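Local coordinates for sugar isomerase (Sinorhizobium meliloti, PDB 3QC0), which binds a zinc ion in a TIM barrel of the xylose isomerase-like family and probably interconverts sugars as an isomerase, at residues V137-P143 with G171-A175; A199-H203 with I236-F241; I205-V210 with M221-I227. All coordinates share one frame; numbering follows the deposited sequence.

Overall arrangement
Contact 1 is the most deeply buried of the three: residues 137-143 and 171-175 are neighbouring barrel strands, held by regular backbone bonds and carrying one zinc ligand. Contact 2 shares that sheet, since strand 172-177 is hydrogen-bonded to the strand of residues 199-203, but it looks outward, packing the strand on the end of helix 229-238 through apolar and ring contacts without a hydrogen bond. Contact 3, nested in the chain between the two segments of contact 2, is about 24 Å from contact 1, centre to centre. It ties together a partly exposed loop, and there an aspartate side chain, with one backbone bond beside it, does most of the polar work.

Contact 1 of 3, residues V137-P143 with G171-A175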
loop_
_atom_site.group_PDB
_atom_site.type_symbol
_atom_site.label_atom_id
_atom_site.label_comp_id
_atom_site.label_asym_id
_atom_site.label_seq_id
_atom_site.Cartn_x
_atom_site.Cartn_y
_atom_site.Cartn_z
ATOM N N VAL A 137 -10.904 -21.869 -18.552
ATOM C CA VAL A 137 -10.458 -21.400 -17.230
ATOM C C VAL A 137 -10.354 -19.852 -17.253
ATOM O O VAL A 137 -9.425 -19.296 -17.853
ATOM C CB VAL A 137 -9.120 -22.013 -16.820
ATOM C CG1 VAL A 137 -8.630 -21.427 -15.448
ATOM C CG2 VAL A 137 -9.189 -23.549 -16.745
ATOM N N PRO A 138 -11.306 -19.165 -16.596
ATOM C CA PRO A 138 -11.170 -17.690 -16.463
ATOM C C PRO A 138 -9.907 -17.334 -15.712
ATOM O O PRO A 138 -9.568 -18.019 -14.749
ATOM C CB PRO A 138 -12.406 -17.298 -15.659
ATOM C CG PRO A 138 -13.416 -18.432 -16.017
ATOM C CD PRO A 138 -12.558 -19.652 -15.978
ATOM N N LEU A 139 -9.216 -16.301 -16.188
ATOM C CA LEU A 139 -8.030 -15.801 -15.487
ATOM C C LEU A 139 -8.466 -14.636 -14.624
ATOM O O LEU A 139 -9.035 -13.681 -15.134
ATOM C CB LEU A 139 -6.962 -15.346 -16.483
ATOM C CG LEU A 139 -6.400 -16.460 -17.394
ATOM C CD1 LEU A 139 -5.313 -15.902 -18.351
ATOM C CD2 LEU A 139 -5.881 -17.689 -16.585
ATOM N N ALA A 140 -8.151 -14.683 -13.337
ATOM C CA ALA A 140 -8.527 -13.629 -12.396
ATOM C C ALA A 140 -7.287 -12.891 -11.951
ATOM O O ALA A 140 -6.530 -13.393 -11.116
ATOM C CB ALA A 140 -9.269 -14.224 -11.169
ATOM N N ILE A 141 -7.078 -11.698 -12.499
ATOM C CA ILE A 141 -6.010 -10.815 -12.017
ATOM C C ILE A 141 -6.393 -10.354 -10.624
ATOM O O ILE A 141 -7.462 -9.743 -10.423
ATOM C CB ILE A 141 -5.841 -9.587 -12.934
ATOM C CG1 ILE A 141 -5.545 -9.972 -14.389
ATOM C CG2 ILE A 141 -4.753 -8.629 -12.364
ATOM C CD1 ILE A 141 -5.534 -8.781 -15.367
ATOM N N GLU A 142 -5.508 -10.622 -9.678
ATOM C CA GLU A 142 -5.723 -10.199 -8.282
ATOM C C GLU A 142 -4.842 -8.970 -8.032
ATOM O O GLU A 142 -3.637 -9.096 -7.904
ATOM C CB GLU A 142 -5.377 -11.317 -7.303
ATOM C CG GLU A 142 -5.882 -11.018 -5.894
ATOM C CD GLU A 142 -5.444 -12.022 -4.861
ATOM O OE1 GLU A 142 -4.435 -12.689 -5.099
ATOM O OE2 GLU A 142 -6.132 -12.110 -3.830
ATOM N N PRO A 143 -5.434 -7.764 -8.043
ATOM C CA PRO A 143 -4.574 -6.642 -7.573
ATOM C C PRO A 143 -4.149 -6.932 -6.137
ATOM O O PRO A 143 -4.976 -7.369 -5.323
ATOM C CB PRO A 143 -5.488 -5.415 -7.686
ATOM C CG PRO A 143 -6.885 -5.968 -7.660
ATOM C CD PRO A 143 -6.798 -7.329 -8.344
ATOM N N GLY A 171 -12.067 -13.363 -21.301
ATOM C CA GLY A 171 -11.360 -14.464 -20.604
ATOM C C GLY A 171 -10.525 -14.081 -19.405
ATOM O O GLY A 171 -9.983 -14.959 -18.714
ATOM N N VAL A 172 -10.469 -12.765 -19.176
ATOM C CA VAL A 172 -9.705 -12.253 -18.052
ATOM C C VAL A 172 -10.584 -11.285 -17.256
ATOM O O VAL A 172 -11.264 -10.401 -17.797
ATOM C CB VAL A 172 -8.306 -11.704 -18.468
ATOM C CG1 VAL A 172 -8.396 -10.498 -19.412
ATOM C CG2 VAL A 172 -7.447 -11.366 -17.207
ATOM N N GLY A 173 -10.585 -11.502 -15.939
ATOM C CA GLY A 173 -11.331 -10.670 -15.009
ATOM C C GLY A 173 -10.485 -10.385 -13.790
ATOM O O GLY A 173 -9.259 -10.463 -13.863
ATOM N N VAL A 174 -11.159 -10.108 -12.680
ATOM C CA VAL A 174 -10.476 -9.731 -11.440
ATOM C C VAL A 174 -10.930 -10.557 -10.240
ATOM O O VAL A 174 -12.096 -10.939 -10.138
ATOM C CB VAL A 174 -10.627 -8.184 -11.146
ATOM C CG1 VAL A 174 -9.938 -7.348 -12.231
ATOM C CG2 VAL A 174 -12.110 -7.763 -10.934
ATOM N N ALA A 175 -10.007 -10.792 -9.316
ATOM C CA ALA A 175 -10.295 -11.268 -7.982
ATOM C C ALA A 175 -10.138 -10.088 -7.030
ATOM O O ALA A 175 -9.081 -9.472 -6.971
ATOM C CB ALA A 175 -9.309 -12.402 -7.575
HETATM O O HOH W 1 -9.868 -17.517 -19.875
HETATM O O HOH W 2 -7.674 -8.038 -5.038
#
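Ala140 and Ala175 bring their methyls together on the face turned into the barrel, 4.0 Å apart from CB to CB. On the outer face Ile141 holds CG1 anti to its carbonyl carbon (chi1 -57°), which places that branch beside Val172; in one of the two conformers modelled for the valine, its CG2 lies 3.7 Å from Ile141 CG1 and the two side chains cross at a slant. Leu139 joins the same patch, its CB brushing CG2 of that valine conformer. Beyond the sheet, Leu139 and Ile141 pack on helix 114-135, and Ile141 and Val174 also reach helix 158-168.

These are adjacent parallel strands of a TIM barrel, joined through helix 158-168 as a beta-alpha-beta crossover, and the short segments splay by 49°. Four backbone bonds hold them, alternating in direction between the strands. Leu139 N gives an almost straight bond to Gly171 O (3.0 Å), and Gly173 N reaches Leu139 O at 2.8 Å. The later pair is more bent: Ile141 N bonds Gly173 O at 149°, while Ala175 N bonds Ile141 O at 3.0 Å.

At the start of the pair, one water donates to both Val137 O and Gly171 O, extending the link ahead of the first direct bond. A second water does the same for Pro143 O and Ala175 O at the far end, 2.8 Å from each. Here Glu142 binds the zinc ion through OE2, and the other protein ligands of the metal are Asp177, His204 and Glu248.

Contact 2 of 3, residues A199-H203 with I236-F241; sequences AILAH and IEAAGF
Phe241 and His203 both hold CG anti to the backbone N (chi1 -176° and 177°), which swings the phenyl ring over strand 200-203 and the imidazole toward the last turn of the helix. Ile200 meets the phenyl with its CG2 branch, 3.5 Å above the ring plane and offset toward the rim, a CH-pi contact in which CG2 is closest to Phe241 CG. The ring then runs on along the strand: its CD1 lies 3.3 Å from Ile200 O, its CZ approaches Ala202 CA at 3.9 Å, and CE2 comes near CB of His203. Ile200 sends its other branch elsewhere, CD1 resting 3.8 Å from CB of Ala239.

The second ring contact is more centred. CD1 of Ile236 stands over the middle of the His203 imidazole, 3.4 Å from its centroid and only 5° off the normal, so all five ring atoms are touched about equally. The rotation of this ring is also tied down at its polar end, where ND1 is hydrogen-bonded to Arg233 of helix 229-238.

Gly240 ends the helix in a Schellman motif: with positive phi, its N bonds back to Glu237 O while Phe241 N bonds Ile236 O. That reversal sends the chain back to the sheet and aims Phe241 at it. Helix 229-238 thus covers strand 200-205 on its way to strand 245-247, the outer helix-on-strand layer of a beta-alpha-beta unit in a TIM barrel.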
loop_
_atom_site.group_PDB
_atom_site.type_symbol
_atom_site.label_atom_id
_atom_site.label_comp_id
_atom_site.label_asym_id
_atom_site.label_seq_id
_atom_site.Cartn_x
_atom_site.Cartn_y
_atom_site.Cartn_z
ATOM N N ALA A 199 -16.554 -8.300 -15.020
ATOM C CA ALA A 199 -15.189 -8.781 -14.802
ATOM C C ALA A 199 -14.971 -9.422 -13.433
ATOM O O ALA A 199 -13.889 -9.911 -13.208
ATOM C CB ALA A 199 -14.167 -7.595 -14.992
ATOM N N ILE A 200 -15.943 -9.373 -12.512
ATOM C CA ILE A 200 -15.702 -9.856 -11.130
ATOM C C ILE A 200 -15.774 -11.378 -11.128
ATOM O O ILE A 200 -16.801 -11.975 -11.478
ATOM C CB ILE A 200 -16.632 -9.240 -10.056
ATOM C CG1 ILE A 200 -16.606 -7.695 -10.132
ATOM C CG2 ILE A 200 -16.248 -9.818 -8.640
ATOM C CD1 ILE A 200 -17.649 -7.035 -9.206
ATOM N N LEU A 201 -14.667 -12.012 -10.789
ATOM C CA LEU A 201 -14.586 -13.475 -10.746
ATOM C C LEU A 201 -14.483 -14.071 -9.354
ATOM O O LEU A 201 -14.770 -15.247 -9.177
ATOM C CB LEU A 201 -13.389 -13.957 -11.561
ATOM C CG LEU A 201 -13.446 -13.748 -13.066
ATOM C CD1 LEU A 201 -12.137 -13.994 -13.823
ATOM C CD2 LEU A 201 -14.540 -14.694 -13.659
ATOM N N ALA A 202 -14.035 -13.293 -8.369
ATOM C CA ALA A 202 -13.866 -13.815 -7.030
ATOM C C ALA A 202 -13.869 -12.669 -6.055
ATOM O O ALA A 202 -13.536 -11.530 -6.432
ATOM C CB ALA A 202 -12.557 -14.627 -6.900
ATOM N N HIS A 203 -14.199 -13.006 -4.817
ATOM C CA HIS A 203 -14.245 -12.067 -3.686
ATOM C C HIS A 203 -13.623 -12.752 -2.501
ATOM O O HIS A 203 -14.156 -13.778 -2.024
ATOM C CB HIS A 203 -15.701 -11.687 -3.408
ATOM C CG HIS A 203 -15.894 -10.785 -2.234
ATOM N ND1 HIS A 203 -17.118 -10.609 -1.633
ATOM C CD2 HIS A 203 -15.021 -9.979 -1.560
ATOM C CE1 HIS A 203 -17.000 -9.728 -0.653
ATOM N NE2 HIS A 203 -15.734 -9.368 -0.555
ATOM N N ILE A 236 -20.187 -5.156 -4.186
ATOM C CA ILE A 236 -19.903 -6.264 -5.108
ATOM C C ILE A 236 -21.208 -6.928 -5.640
ATOM O O ILE A 236 -21.349 -7.176 -6.860
ATOM C CB ILE A 236 -18.922 -7.271 -4.454
ATOM C CG1 ILE A 236 -17.499 -6.660 -4.382
ATOM C CG2 ILE A 236 -18.894 -8.568 -5.233
ATOM C CD1 ILE A 236 -16.506 -7.515 -3.560
ATOM N N GLU A 237 -22.151 -7.128 -4.740
ATOM C CA GLU A 237 -23.480 -7.677 -5.097
ATOM C C GLU A 237 -24.224 -6.706 -6.014
ATOM O O GLU A 237 -24.829 -7.139 -7.003
ATOM C CB GLU A 237 -24.267 -7.984 -3.839
ATOM C CG GLU A 237 -23.748 -9.236 -3.107
ATOM C CD GLU A 237 -24.441 -9.508 -1.807
ATOM O OE1 GLU A 237 -25.348 -8.732 -1.433
ATOM O OE2 GLU A 237 -24.073 -10.470 -1.105
ATOM N N ALA A 238 -24.177 -5.402 -5.708
ATOM C CA ALA A 238 -24.818 -4.385 -6.585
ATOM C C ALA A 238 -24.206 -4.329 -7.969
ATOM O O ALA A 238 -24.916 -4.079 -8.957
ATOM C CB ALA A 238 -24.821 -3.004 -5.933
ATOM N N ALA A 239 -22.924 -4.687 -8.060
ATOM C CA ALA A 239 -22.187 -4.763 -9.293
ATOM C C ALA A 239 -22.464 -6.042 -10.076
ATOM O O ALA A 239 -21.967 -6.190 -11.193
ATOM C CB ALA A 239 -20.657 -4.653 -9.004
ATOM N N GLY A 240 -23.205 -6.971 -9.472
ATOM C CA GLY A 240 -23.662 -8.177 -10.169
ATOM C C GLY A 240 -22.931 -9.473 -9.853
ATOM O O GLY A 240 -23.156 -10.497 -10.488
ATOM N N PHE A 241 -22.029 -9.461 -8.882
ATOM C CA PHE A 241 -21.376 -10.676 -8.442
ATOM C C PHE A 241 -21.997 -11.215 -7.139
ATOM O O PHE A 241 -21.989 -10.553 -6.088
ATOM C CB PHE A 241 -19.865 -10.443 -8.234
ATOM C CG PHE A 241 -19.122 -11.685 -7.870
ATOM C CD1 PHE A 241 -18.761 -12.590 -8.851
ATOM C CD2 PHE A 241 -18.815 -11.975 -6.550
ATOM C CE1 PHE A 241 -18.063 -13.753 -8.529
ATOM C CE2 PHE A 241 -18.118 -13.166 -6.210
ATOM C CZ PHE A 241 -17.762 -14.043 -7.221
#

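Contact 3 of 3, residues I205-V210 with M221-I227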
loop_
_atom_site.group_PDB
_atom_site.type_symbol
_atom_site.label_atom_id
_atom_site.label_comp_id
_atom_site.label_asym_id
_atom_site.label_seq_id
_atom_site.Cartn_x
_atom_site.Cartn_y
_atom_site.Cartn_z
ATOM N N ILE A 205 -12.184 -12.617 1.422
ATOM C CA ILE A 205 -12.443 -11.943 2.686
ATOM C C ILE A 205 -11.482 -12.347 3.799
ATOM O O ILE A 205 -10.905 -13.420 3.787
ATOM C CB ILE A 205 -13.903 -12.115 3.151
ATOM C CG1 ILE A 205 -14.258 -13.597 3.287
ATOM C CG2 ILE A 205 -14.850 -11.364 2.200
ATOM C CD1 ILE A 205 -15.647 -13.810 4.013
ATOM N N CYS A 206 -11.336 -11.405 4.738
ATOM C CA CYS A 206 -10.379 -11.429 5.854
ATOM C C CYS A 206 -10.486 -10.005 6.422
ATOM O O CYS A 206 -11.454 -9.309 6.136
ATOM C CB CYS A 206 -8.953 -11.778 5.417
ATOM S SG CYS A 206 -8.296 -10.646 4.198
ATOM N N ASP A 207 -9.534 -9.610 7.246
ATOM C CA ASP A 207 -9.587 -8.279 7.799
ATOM C C ASP A 207 -8.201 -7.663 7.939
ATOM O O ASP A 207 -7.186 -8.380 7.935
ATOM C CB ASP A 207 -10.311 -8.278 9.170
ATOM C CG ASP A 207 -11.243 -7.072 9.355
ATOM O OD1 ASP A 207 -10.980 -5.985 8.742
ATOM O OD2 ASP A 207 -12.233 -7.181 10.142
ATOM N N TRP A 208 -8.198 -6.336 8.040
ATOM C CA TRP A 208 -7.003 -5.544 8.257
ATOM C C TRP A 208 -6.926 -5.142 9.716
ATOM O O TRP A 208 -7.769 -4.392 10.195
ATOM C CB TRP A 208 -7.008 -4.300 7.332
ATOM C CG TRP A 208 -5.718 -3.524 7.470
ATOM C CD1 TRP A 208 -5.420 -2.582 8.433
ATOM C CD2 TRP A 208 -4.535 -3.649 6.673
ATOM N NE1 TRP A 208 -4.156 -2.099 8.240
ATOM C CE2 TRP A 208 -3.588 -2.742 7.174
ATOM C CE3 TRP A 208 -4.212 -4.371 5.555
ATOM C CZ2 TRP A 208 -2.330 -2.613 6.619
ATOM C CZ3 TRP A 208 -2.963 -4.265 5.014
ATOM C CH2 TRP A 208 -2.041 -3.365 5.525
ATOM N N LEU A 209 -5.940 -5.690 10.420
ATOM C CA LEU A 209 -5.815 -5.468 11.864
ATOM C C LEU A 209 -5.149 -4.142 12.189
ATOM O O LEU A 209 -4.309 -3.668 11.441
ATOM C CB LEU A 209 -5.043 -6.627 12.501
ATOM C CG LEU A 209 -5.656 -8.027 12.347
ATOM C CD1 LEU A 209 -4.658 -9.037 12.961
ATOM C CD2 LEU A 209 -7.079 -8.055 12.946
ATOM N N VAL A 210 -5.510 -3.602 13.355
ATOM C CA VAL A 210 -4.826 -2.435 13.910
ATOM C C VAL A 210 -4.270 -2.816 15.301
ATOM O O VAL A 210 -5.042 -3.009 16.238
ATOM C CB VAL A 210 -5.753 -1.187 14.002
ATOM C CG1 VAL A 210 -5.039 -0.024 14.750
ATOM C CG2 VAL A 210 -6.217 -0.759 12.584
HETATM N N MSE A 221 -8.945 -12.314 11.094
HETATM C CA MSE A 221 -10.246 -12.897 10.971
HETATM C C MSE A 221 -11.258 -11.766 10.775
HETATM O O MSE A 221 -11.175 -10.708 11.417
HETATM C CB MSE A 221 -10.554 -13.669 12.258
HETATM C CG MSE A 221 -11.911 -14.318 12.339
HETATM SE SE MSE A 221 -12.318 -15.654 11.016
HETATM C CE MSE A 221 -11.017 -16.960 11.755
HETATM N N MSE A 222 -12.227 -12.004 9.928
HETATM C CA MSE A 222 -13.265 -11.020 9.649
HETATM C C MSE A 222 -13.908 -10.540 10.933
HETATM O O MSE A 222 -14.378 -11.344 11.726
HETATM C CB MSE A 222 -14.365 -11.604 8.779
HETATM C CG MSE A 222 -13.984 -11.950 7.391
HETATM SE SE MSE A 222 -13.120 -13.689 7.171
HETATM C CE MSE A 222 -14.437 -14.866 7.874
ATOM N N GLY A 223 -13.969 -9.232 11.126
ATOM C CA GLY A 223 -14.515 -8.616 12.329
ATOM C C GLY A 223 -13.505 -8.253 13.398
ATOM O O GLY A 223 -13.849 -7.530 14.346
ATOM N N ASP A 224 -12.284 -8.759 13.293
ATOM C CA ASP A 224 -11.240 -8.427 14.246
ATOM C C ASP A 224 -10.517 -7.157 13.821
ATOM O O ASP A 224 -9.743 -6.582 14.613
ATOM C CB ASP A 224 -10.213 -9.563 14.387
ATOM C CG ASP A 224 -10.704 -10.736 15.256
ATOM O OD1 ASP A 224 -11.799 -10.625 15.860
ATOM O OD2 ASP A 224 -9.923 -11.710 15.378
ATOM N N GLY A 225 -10.747 -6.717 12.575
ATOM C CA GLY A 225 -10.070 -5.518 12.051
ATOM C C GLY A 225 -11.045 -4.417 11.678
ATOM O O GLY A 225 -12.136 -4.325 12.227
ATOM N N VAL A 226 -10.634 -3.578 10.717
ATOM C CA VAL A 226 -11.294 -2.318 10.407
ATOM C C VAL A 226 -11.961 -2.238 9.057
ATOM O O VAL A 226 -12.487 -1.176 8.697
ATOM C CB VAL A 226 -10.292 -1.150 10.508
ATOM C CG1 VAL A 226 -9.720 -1.093 11.908
ATOM C CG2 VAL A 226 -9.239 -1.224 9.400
ATOM N N ILE A 227 -11.945 -3.304 8.275
ATOM C CA ILE A 227 -12.532 -3.239 6.942
ATOM C C ILE A 227 -14.043 -3.239 7.016
ATOM O O ILE A 227 -14.636 -4.005 7.758
ATOM C CB ILE A 227 -12.058 -4.410 6.037
ATOM C CG1 ILE A 227 -10.522 -4.367 5.867
ATOM C CG2 ILE A 227 -12.778 -4.370 4.678
ATOM C CD1 ILE A 227 -9.951 -5.438 4.954
HETATM O O HOH W 3 -14.276 -5.516 9.993
HETATM O O HOH W 4 -7.680 -4.819 14.857
#
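Asp207 points its carboxylate into the bend of residues 221-227, with each oxygen turned to a different set of backbone N-H groups. OD1 uses its syn lone pair for Ile227 N, at 2.9 Å and 163°, and on its anti side takes Trp208 N from its own segment. OD2 is met on its anti side by Gly223 N, also at 2.9 Å, within the type II turn from Met221 to Asp224; Gly225 N adds a weak bond, and a water lies 2.6 Å from Asp207 OD2 and 2.7 Å from Ile227 O. Gly225 passes so close that a side chain would run into Asp207 OD1 and Trp208 O. Trp208 O accepts from Val226 N at 3.0 Å.

Apolar groups flank this polar centre. Met222, a selenomethionine bent at chi2 and chi3, lays SE against the backbone of Cys206, and its side chain crosses that of Ile205 at about a right angle, SE 4.0 Å from CD1. Trp208 and Val226 lie side by side and point the same way, whereas the side chains of Val210 and Val226 cross at about a right angle, CG2 of Val210 3.6 Å from CG1 of Val226. CG1 of Ile227 packs against CB of Trp208 at 3.8 Å. Ala150 of the second subunit packs on Trp208 and Val210, and its Leu107 on Val226.

In place of Asp207, an alanine here would probably leave the N-H groups of Gly223, Ile227 and Trp208 without this acceptor and weaken the tie of the turn to the 205-210 segment. Several N-H donors converging on one buried carboxylate would be expected to stabilise its negative charge, consistent with the aspartate bracing the bend of residues 221-227.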